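PDB 1XMX: Card1 endonuclease domain-containing protein from Vibrio cholerae, which is of unknown function but probably binds nucleic acid, and carries a Card1-like nuclease domain of the PDDEXK clan. Local coordinates for residues Y147-A153 / L331-L335; E183-L188 / E217-L221; D274-Q280 / N292-T298. All coordinates share one frame; numbering follows the deposited sequence.

Overall arrangement
From the N terminus, the chain first builds a mostly parallel sheet flanked by helices, then reaches helix 144-150 and the first half of contact 1. That loop stays open for 177 residues, and both other contacts form within it. Contact 2 closes first, joining helices 181-201 and 216-227 in a mainly helical region. Contact 3 follows in series, pairing 274-280 with 292-298 in the nuclease sheet. Contact 1 closes last, when the end of helix 321-333 meets 147-153. Contacts 1 and 3 touch, with Leu332 CD1 3.9 Å from Leu294 CD2. Contact 2 lies apart, its nearest atoms about 27 Å from contact 1 and about 15 Å from contact 3.

Contact 1 of 3, residues Y147-A153 / L331-L335; sequences YLTIFGA and LLGGL
The ring of Phe151 lies flat over the backbone of Gly333 and Gly334. Gly333 C and Gly334 N sit under one face, toward its rim, with CZ 3.6 Å from Gly333 C. Gly333 CA makes a CH-pi contact with the same ring, 4.1 Å from its centroid and 25° off the normal. Ile150 CG2 lies over the opposite face, toward the rim, and Tyr147 O lies at the edge in the ring plane. With CG anti to its own carbonyl carbon (chi1 -74°), the Phe151 ring is carried out over the glycines. Gly334 has no side chain on the side where the ring lies, so the ring can settle onto the backbone.

Tyr147 approaches differently. It turns its edge to the same backbone, and CE1 comes 3.7 Å from Gly333 O. A water donates to both Tyr147 OH and Gly333 O, bridging the two segments. Tyr147 OH also bonds to Asn302 O, which fixes the phenol end.

Leu332 forms the apolar part. Its CB meets Leu148 CD2 at 4.1 Å, and its CD2 meets Ala153 CB at 3.9 Å. Val281 of strand 279-285 touches both Leu332 and Ala153, while Val15 of helix 15-22 touches the side chains of both Tyr147 and Phe151.

The contact thus joins two helix C-terminal ends. Helix 144-150 finishes in a Schellman motif, with Gly152 as its C-prime residue at positive phi.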
loop_
_atom_site.group_PDB
_atom_site.type_symbol
_atom_site.label_atom_id
_atom_site.label_comp_id
_atom_site.label_asym_id
_atom_site.label_seq_id
_atom_site.Cartn_x
_atom_site.Cartn_y
_atom_site.Cartn_z
ATOM N N TYR A 147 1.363 4.739 6.660
ATOM C CA TYR A 147 1.138 3.310 6.787
ATOM C C TYR A 147 2.425 2.586 7.083
ATOM O O TYR A 147 2.465 1.738 7.967
ATOM C CB TYR A 147 0.568 2.733 5.494
ATOM C CG TYR A 147 -0.750 2.051 5.754
ATOM C CD1 TYR A 147 -0.797 0.794 6.332
ATOM C CD2 TYR A 147 -1.957 2.679 5.454
ATOM C CE1 TYR A 147 -2.007 0.171 6.584
ATOM C CE2 TYR A 147 -3.192 2.058 5.708
ATOM C CZ TYR A 147 -3.191 0.801 6.256
ATOM O OH TYR A 147 -4.371 0.170 6.513
ATOM N N LEU A 148 3.493 2.912 6.354
ATOM C CA LEU A 148 4.753 2.247 6.608
ATOM C C LEU A 148 5.273 2.544 8.002
ATOM O O LEU A 148 5.759 1.620 8.684
ATOM C CB LEU A 148 5.802 2.547 5.539
ATOM C CG LEU A 148 5.378 2.146 4.112
ATOM C CD1 LEU A 148 6.347 2.664 3.076
ATOM C CD2 LEU A 148 5.231 0.653 3.968
ATOM N N THR A 149 5.191 3.806 8.431
ATOM C CA THR A 149 5.656 4.169 9.751
ATOM C C THR A 149 4.920 3.326 10.798
ATOM O O THR A 149 5.524 2.713 11.684
ATOM C CB THR A 149 5.396 5.641 10.027
ATOM O OG1 THR A 149 6.121 6.387 9.065
ATOM C CG2 THR A 149 5.827 6.039 11.460
ATOM N N ILE A 150 3.612 3.300 10.693
ATOM C CA ILE A 150 2.823 2.550 11.653
ATOM C C ILE A 150 3.335 1.131 11.801
ATOM O O ILE A 150 3.376 0.619 12.929
ATOM C CB ILE A 150 1.332 2.539 11.306
ATOM C CG1 ILE A 150 0.757 3.946 11.534
ATOM C CG2 ILE A 150 0.594 1.455 12.157
ATOM C CD1 ILE A 150 -0.705 4.100 11.091
ATOM N N PHE A 151 3.706 0.497 10.680
ATOM C CA PHE A 151 4.138 -0.898 10.723
ATOM C C PHE A 151 5.644 -1.149 10.832
ATOM O O PHE A 151 6.121 -2.262 10.598
ATOM C CB PHE A 151 3.516 -1.688 9.580
ATOM C CG PHE A 151 2.049 -1.965 9.792
ATOM C CD1 PHE A 151 1.638 -3.046 10.550
ATOM C CD2 PHE A 151 1.083 -1.153 9.232
ATOM C CE1 PHE A 151 0.314 -3.292 10.758
ATOM C CE2 PHE A 151 -0.240 -1.413 9.432
ATOM C CZ PHE A 151 -0.631 -2.483 10.189
ATOM N N GLY A 152 6.384 -0.110 11.189
ATOM C CA GLY A 152 7.781 -0.280 11.588
ATOM C C GLY A 152 8.804 -0.211 10.482
ATOM O O GLY A 152 9.955 -0.653 10.667
ATOM N N ALA A 153 8.399 0.386 9.367
ATOM C CA ALA A 153 9.163 0.437 8.145
ATOM C C ALA A 153 9.246 1.906 7.770
ATOM O O ALA A 153 8.617 2.760 8.403
ATOM C CB ALA A 153 8.457 -0.358 7.039
ATOM N N LEU A 331 3.191 -7.780 6.573
ATOM C CA LEU A 331 4.149 -7.075 7.377
ATOM C C LEU A 331 4.098 -5.559 7.185
ATOM O O LEU A 331 4.536 -4.815 8.063
ATOM C CB LEU A 331 5.567 -7.583 7.028
ATOM C CG LEU A 331 6.164 -8.650 7.987
ATOM C CD1 LEU A 331 6.592 -9.894 7.303
ATOM C CD2 LEU A 331 7.353 -8.099 8.789
ATOM N N LEU A 332 3.606 -5.087 6.033
ATOM C CA LEU A 332 3.616 -3.633 5.771
ATOM C C LEU A 332 2.248 -2.940 5.948
ATOM O O LEU A 332 2.138 -1.690 6.029
ATOM C CB LEU A 332 4.222 -3.329 4.370
ATOM C CG LEU A 332 5.692 -3.789 4.070
ATOM C CD1 LEU A 332 6.080 -3.473 2.674
ATOM C CD2 LEU A 332 6.760 -3.176 4.953
ATOM N N GLY A 333 1.186 -3.718 5.961
ATOM C CA GLY A 333 -0.111 -3.099 6.097
ATOM C C GLY A 333 -1.082 -3.881 6.939
ATOM O O GLY A 333 -2.271 -3.542 6.982
ATOM N N GLY A 334 -0.623 -4.981 7.521
ATOM C CA GLY A 334 -1.431 -5.709 8.474
ATOM C C GLY A 334 -2.574 -6.411 7.843
ATOM O O GLY A 334 -2.531 -6.734 6.666
ATOM N N LEU A 335 -3.617 -6.650 8.626
ATOM C CA LEU A 335 -4.630 -7.622 8.257
ATOM C C LEU A 335 -5.538 -7.216 7.105
ATOM O O LEU A 335 -6.113 -8.066 6.430
ATOM C CB LEU A 335 -5.513 -7.966 9.452
ATOM C CG LEU A 335 -4.945 -8.627 10.704
ATOM C CD1 LEU A 335 -6.091 -9.028 11.670
ATOM C CD2 LEU A 335 -4.192 -9.844 10.262
HETATM O O HOH W 1 -4.100 -2.245 5.291
#

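Contact 2 of 3, residues E183-L188 / E217-L221; sequences ELGPGL and ELNLL. With FMT (formic acid), chain I.
The carboxylate of Glu217 has Pro186 at its oxygen end, where OE1 lies over one face of the proline ring. The ring CD is 3.3 Å from OE1, and the other four ring atoms are only slightly farther. A bound formate, probably from the crystallisation liquor, lies over one face of the carboxylate. Glu183 O is modelled toward the other face, too close to be relied on.

The motif is a knob into a hole. Glu217 sits among Leu184, Gly185, Pro186 and Gly187 of helix 181-201. This helix crosses helix 216-227 nearly at a right angle (-86°), with local axes 8.1 Å apart. The order of helices and the small three-stranded sheet here is consistent with a winged-helix domain, in which 216-227 would be the third helix.

Pro186 kinks helix 181-201. Pro186 N has no hydrogen to give, and Gly187 N has no bond to the turn before. Glu217 supplies an acceptor for Gly187 N, which donates to Glu217 OE1 at 3.0 Å, nearly along the C-O axis, with an angle of 145°. The Glu217 chain runs extended beyond CG (chi2 168°), which carries the carboxylate across to the kink. Gly187 has no side chain, and its CA comes 4.3 Å from Leu218 CA.

Beside this polar grip is an apolar patch. Leu221 CD2 lies 3.9 Å from Leu184 CD1, and the two side chains run at a slant to each other. Leu188 meets Leu221 nearly at a right angle. Trp177 of helix 164-179 touches all three leucines.

At the start of helix 216-227 the formate takes two backbone N-H groups: Glu217 N bonds to its O2 at 3.2 Å, and Leu218 N more weakly to its O1.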
loop_
_atom_site.group_PDB
_atom_site.type_symbol
_atom_site.label_atom_id
_atom_site.label_comp_id
_atom_site.label_asym_id
_atom_site.label_seq_id
_atom_site.Cartn_x
_atom_site.Cartn_y
_atom_site.Cartn_z
ATOM N N GLU A 183 1.607 -10.988 -28.442
ATOM C CA GLU A 183 2.253 -10.728 -29.766
ATOM C C GLU A 183 3.687 -10.216 -29.615
ATOM O O GLU A 183 4.561 -10.540 -30.391
ATOM C CB GLU A 183 1.435 -9.693 -30.553
ATOM C CG GLU A 183 2.096 -9.206 -31.870
ATOM C CD GLU A 183 1.448 -7.919 -32.457
ATOM O OE1 GLU A 183 0.608 -7.227 -31.828
ATOM O OE2 GLU A 183 1.814 -7.595 -33.600
ATOM N N LEU A 184 3.921 -9.435 -28.569
ATOM C CA LEU A 184 5.176 -8.732 -28.395
ATOM C C LEU A 184 6.132 -9.444 -27.471
ATOM O O LEU A 184 7.278 -9.038 -27.340
ATOM C CB LEU A 184 4.897 -7.308 -27.880
ATOM C CG LEU A 184 4.196 -6.416 -28.926
ATOM C CD1 LEU A 184 3.981 -4.949 -28.416
ATOM C CD2 LEU A 184 4.941 -6.380 -30.182
ATOM N N GLY A 185 5.661 -10.512 -26.839
ATOM C CA GLY A 185 6.437 -11.298 -25.885
ATOM C C GLY A 185 7.931 -11.337 -26.153
ATOM O O GLY A 185 8.684 -10.589 -25.551
ATOM N N PRO A 186 8.368 -12.219 -27.076
ATOM C CA PRO A 186 9.770 -12.430 -27.479
ATOM C C PRO A 186 10.554 -11.155 -27.790
ATOM O O PRO A 186 11.721 -11.041 -27.448
ATOM C CB PRO A 186 9.639 -13.286 -28.745
ATOM C CG PRO A 186 8.363 -14.057 -28.488
ATOM C CD PRO A 186 7.439 -13.093 -27.818
ATOM N N GLY A 187 9.919 -10.223 -28.458
ATOM C CA GLY A 187 10.554 -8.993 -28.799
ATOM C C GLY A 187 10.936 -8.152 -27.596
ATOM O O GLY A 187 11.942 -7.433 -27.654
ATOM N N LEU A 188 10.134 -8.221 -26.517
ATOM C CA LEU A 188 10.384 -7.396 -25.353
ATOM C C LEU A 188 11.508 -7.964 -24.495
ATOM O O LEU A 188 12.290 -7.204 -23.897
ATOM C CB LEU A 188 9.104 -7.128 -24.552
ATOM C CG LEU A 188 8.314 -5.911 -25.058
ATOM C CD1 LEU A 188 6.923 -5.908 -24.525
ATOM C CD2 LEU A 188 9.049 -4.599 -24.764
ATOM N N GLU A 217 9.310 -8.940 -34.261
ATOM C CA GLU A 217 8.683 -8.194 -33.143
ATOM C C GLU A 217 9.570 -7.109 -32.545
ATOM O O GLU A 217 9.093 -6.049 -32.176
ATOM C CB GLU A 217 8.214 -9.129 -32.037
ATOM C CG GLU A 217 7.299 -10.230 -32.493
ATOM C CD GLU A 217 7.125 -11.245 -31.402
ATOM O OE1 GLU A 217 7.682 -10.989 -30.306
ATOM O OE2 GLU A 217 6.423 -12.275 -31.602
ATOM N N LEU A 218 10.867 -7.368 -32.462
ATOM C CA LEU A 218 11.811 -6.356 -31.995
ATOM C C LEU A 218 11.672 -5.075 -32.812
ATOM O O LEU A 218 11.671 -3.971 -32.287
ATOM C CB LEU A 218 13.249 -6.878 -32.165
ATOM C CG LEU A 218 14.317 -5.941 -31.589
ATOM C CD1 LEU A 218 13.991 -5.542 -30.110
ATOM C CD2 LEU A 218 15.720 -6.503 -31.706
ATOM N N ASN A 219 11.647 -5.235 -34.115
ATOM C CA ASN A 219 11.514 -4.095 -35.025
ATOM C C ASN A 219 10.215 -3.281 -34.877
ATOM O O ASN A 219 10.242 -2.080 -35.010
ATOM C CB ASN A 219 11.697 -4.574 -36.443
ATOM C CG ASN A 219 13.166 -4.603 -36.842
ATOM O OD1 ASN A 219 13.769 -3.562 -37.096
ATOM N ND2 ASN A 219 13.756 -5.808 -36.874
ATOM N N LEU A 220 9.102 -3.960 -34.616
ATOM C CA LEU A 220 7.867 -3.323 -34.217
ATOM C C LEU A 220 8.121 -2.407 -32.985
ATOM O O LEU A 220 7.704 -1.254 -32.978
ATOM C CB LEU A 220 6.810 -4.384 -33.863
ATOM C CG LEU A 220 6.262 -5.323 -34.948
ATOM C CD1 LEU A 220 5.023 -6.117 -34.499
ATOM C CD2 LEU A 220 5.953 -4.511 -36.195
ATOM N N LEU A 221 8.833 -2.934 -31.982
ATOM C CA LEU A 221 9.223 -2.207 -30.774
ATOM C C LEU A 221 10.193 -1.086 -31.027
ATOM O O LEU A 221 10.022 0.001 -30.502
ATOM C CB LEU A 221 9.789 -3.165 -29.716
ATOM C CG LEU A 221 8.858 -4.310 -29.311
ATOM C CD1 LEU A 221 9.555 -5.453 -28.581
ATOM C CD2 LEU A 221 7.691 -3.747 -28.460
HETATM C C FMT I . 11.470 -11.559 -32.689
HETATM O O1 FMT I . 11.734 -10.532 -32.004
HETATM O O2 FMT I . 10.463 -11.788 -33.417
#

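Contact 3 of 3, residues D274-Q280 / N292-T298; sequences DRSLNVQ and NELDVAT
Val279 and Leu294 pair closely, bonded both ways through the backbone, with Leu294 N 2.8 Å from Val279 O. Their CB atoms sit 4.1 Å apart on a buried face, where Val279 CG2 also meets Ala297 CB at 4.0 Å. Val279 CG2 is anti to its own carbonyl carbon, which turns that methyl to the alanine. Ser276 and Ala297 form a second hydrogen-bonded pair, again with two backbone bonds.

Between these pairs both chains turn a corner. Asn278 N donates to Asp295 O at 2.7 Å and almost straight (171°), but from above the carbonyl plane. Asn278 and Val279 both face Leu294, a G1 beta bulge, and Asn278 has positive phi.

The opposite face is looser and polar at the Gln280 and Glu293 end. Glu293 reaches out extended, its CG anti to the backbone N (chi1 174°). It runs alongside Gln280 and slants across Asn278.

Asp295 OD2 bonds to Cys309 N, with Glu255 and Glu308 close by. This clustering is consistent with the acidic site of the PD-(D/E)XK fold.

Helix 243-266 covers the rest of that face, with Val258 on Val296 and Val262 on Thr298. Leu294 faces Leu332 of helix 321-333. Strand 303-310 bonds to the far edge of 292-298, and Glu156 of strand 154-156 pairs with Gln280.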
loop_
_atom_site.group_PDB
_atom_site.type_symbol
_atom_site.label_atom_id
_atom_site.label_comp_id
_atom_site.label_asym_id
_atom_site.label_seq_id
_atom_site.Cartn_x
_atom_site.Cartn_y
_atom_site.Cartn_z
ATOM N N ASP A 274 -4.132 7.596 -1.978
ATOM C CA ASP A 274 -2.685 7.775 -2.144
ATOM C C ASP A 274 -2.088 6.769 -3.166
ATOM O O ASP A 274 -2.582 5.676 -3.304
ATOM C CB ASP A 274 -1.920 7.705 -0.807
ATOM C CG ASP A 274 -0.529 8.369 -0.906
ATOM O OD1 ASP A 274 -0.308 9.146 -1.860
ATOM O OD2 ASP A 274 0.349 8.152 -0.068
ATOM N N ARG A 275 -1.015 7.129 -3.855
ATOM C CA ARG A 275 -0.412 6.213 -4.829
ATOM C C ARG A 275 0.997 6.611 -5.033
ATOM O O ARG A 275 1.309 7.800 -4.956
ATOM C CB ARG A 275 -1.102 6.249 -6.194
ATOM C CG ARG A 275 -1.215 7.641 -6.713
ATOM C CD ARG A 275 -1.788 7.742 -8.170
ATOM N NE ARG A 275 -2.038 9.164 -8.360
ATOM C CZ ARG A 275 -1.136 10.020 -8.826
ATOM N NH1 ARG A 275 0.026 9.572 -9.275
ATOM N NH2 ARG A 275 -1.421 11.313 -8.903
ATOM N N SER A 276 1.840 5.631 -5.371
ATOM C CA SER A 276 3.248 5.898 -5.569
ATOM C C SER A 276 3.878 4.877 -6.487
ATOM O O SER A 276 3.378 3.776 -6.592
ATOM C CB SER A 276 3.955 5.882 -4.225
ATOM O OG SER A 276 4.963 6.873 -4.249
ATOM N N LEU A 277 5.003 5.242 -7.098
ATOM C CA LEU A 277 5.759 4.427 -8.032
ATOM C C LEU A 277 7.097 4.077 -7.427
ATOM O O LEU A 277 7.828 4.940 -7.001
ATOM C CB LEU A 277 5.968 5.201 -9.367
ATOM C CG LEU A 277 6.637 4.501 -10.561
ATOM C CD1 LEU A 277 5.935 3.133 -10.921
ATOM C CD2 LEU A 277 6.686 5.417 -11.816
ATOM N N ASN A 278 7.394 2.794 -7.350
ATOM C CA ASN A 278 8.698 2.301 -6.913
ATOM C C ASN A 278 9.133 2.812 -5.537
ATOM O O ASN A 278 10.231 3.361 -5.388
ATOM C CB ASN A 278 9.776 2.576 -7.972
ATOM C CG ASN A 278 9.687 1.605 -9.148
ATOM O OD1 ASN A 278 9.641 0.387 -8.945
ATOM N ND2 ASN A 278 9.670 2.133 -10.380
ATOM N N VAL A 279 8.271 2.620 -4.544
ATOM C CA VAL A 279 8.580 3.010 -3.194
ATOM C C VAL A 279 9.727 2.127 -2.682
ATOM O O VAL A 279 9.643 0.894 -2.763
ATOM C CB VAL A 279 7.334 2.833 -2.306
ATOM C CG1 VAL A 279 7.595 3.431 -0.939
ATOM C CG2 VAL A 279 6.115 3.508 -2.961
ATOM N N GLN A 280 10.817 2.747 -2.221
ATOM C CA GLN A 280 11.861 2.020 -1.469
ATOM C C GLN A 280 11.475 1.896 0.017
ATOM O O GLN A 280 11.174 2.880 0.636
ATOM C CB GLN A 280 13.210 2.724 -1.597
ATOM C CG GLN A 280 13.561 3.111 -3.034
ATOM C CD GLN A 280 13.698 1.879 -3.920
ATOM O OE1 GLN A 280 13.062 1.756 -4.983
ATOM N NE2 GLN A 280 14.509 0.946 -3.475
ATOM N N ASN A 292 13.093 -3.475 0.592
ATOM C CA ASN A 292 12.138 -3.996 -0.350
ATOM C C ASN A 292 11.767 -2.867 -1.294
ATOM O O ASN A 292 12.055 -1.732 -1.000
ATOM C CB ASN A 292 10.899 -4.498 0.377
ATOM C CG ASN A 292 11.135 -5.821 1.106
ATOM O OD1 ASN A 292 11.353 -6.887 0.475
ATOM N ND2 ASN A 292 11.067 -5.769 2.443
ATOM N N GLU A 293 11.160 -3.182 -2.441
ATOM C CA GLU A 293 10.639 -2.135 -3.344
ATOM C C GLU A 293 9.190 -2.407 -3.681
ATOM O O GLU A 293 8.862 -3.507 -4.060
ATOM C CB GLU A 293 11.435 -2.059 -4.649
ATOM C CG GLU A 293 10.828 -1.078 -5.651
ATOM C CD GLU A 293 11.717 -0.883 -6.848
ATOM O OE1 GLU A 293 11.713 -1.749 -7.761
ATOM O OE2 GLU A 293 12.438 0.139 -6.871
ATOM N N LEU A 294 8.318 -1.413 -3.557
ATOM C CA LEU A 294 6.916 -1.587 -3.954
ATOM C C LEU A 294 6.713 -0.953 -5.337
ATOM O O LEU A 294 6.850 0.263 -5.501
ATOM C CB LEU A 294 5.949 -0.982 -2.900
ATOM C CG LEU A 294 6.185 -1.259 -1.441
ATOM C CD1 LEU A 294 5.171 -0.585 -0.559
ATOM C CD2 LEU A 294 6.146 -2.726 -1.135
ATOM N N ASP A 295 6.466 -1.787 -6.350
ATOM C CA ASP A 295 6.382 -1.294 -7.720
ATOM C C ASP A 295 5.322 -0.183 -7.840
ATOM O O ASP A 295 5.633 0.935 -8.251
ATOM C CB ASP A 295 6.197 -2.447 -8.725
ATOM C CG ASP A 295 7.386 -3.413 -8.739
ATOM O OD1 ASP A 295 8.498 -3.023 -8.313
ATOM O OD2 ASP A 295 7.226 -4.588 -9.140
ATOM N N VAL A 296 4.080 -0.491 -7.468
ATOM C CA VAL A 296 3.041 0.530 -7.328
ATOM C C VAL A 296 2.383 0.248 -6.003
ATOM O O VAL A 296 1.971 -0.887 -5.718
ATOM C CB VAL A 296 1.973 0.485 -8.463
ATOM C CG1 VAL A 296 0.918 1.677 -8.321
ATOM C CG2 VAL A 296 2.641 0.496 -9.818
ATOM N N ALA A 297 2.359 1.258 -5.160
ATOM C CA ALA A 297 1.700 1.170 -3.865
ATOM C C ALA A 297 0.545 2.165 -3.850
ATOM O O ALA A 297 0.706 3.297 -4.313
ATOM C CB ALA A 297 2.672 1.517 -2.754
ATOM N N THR A 298 -0.604 1.741 -3.307
ATOM C CA THR A 298 -1.739 2.640 -3.033
ATOM C C THR A 298 -2.301 2.432 -1.624
ATOM O O THR A 298 -2.028 1.420 -0.963
ATOM C CB THR A 298 -2.906 2.453 -4.016
ATOM O OG1 THR A 298 -3.389 1.113 -3.919
ATOM C CG2 THR A 298 -2.470 2.664 -5.427
#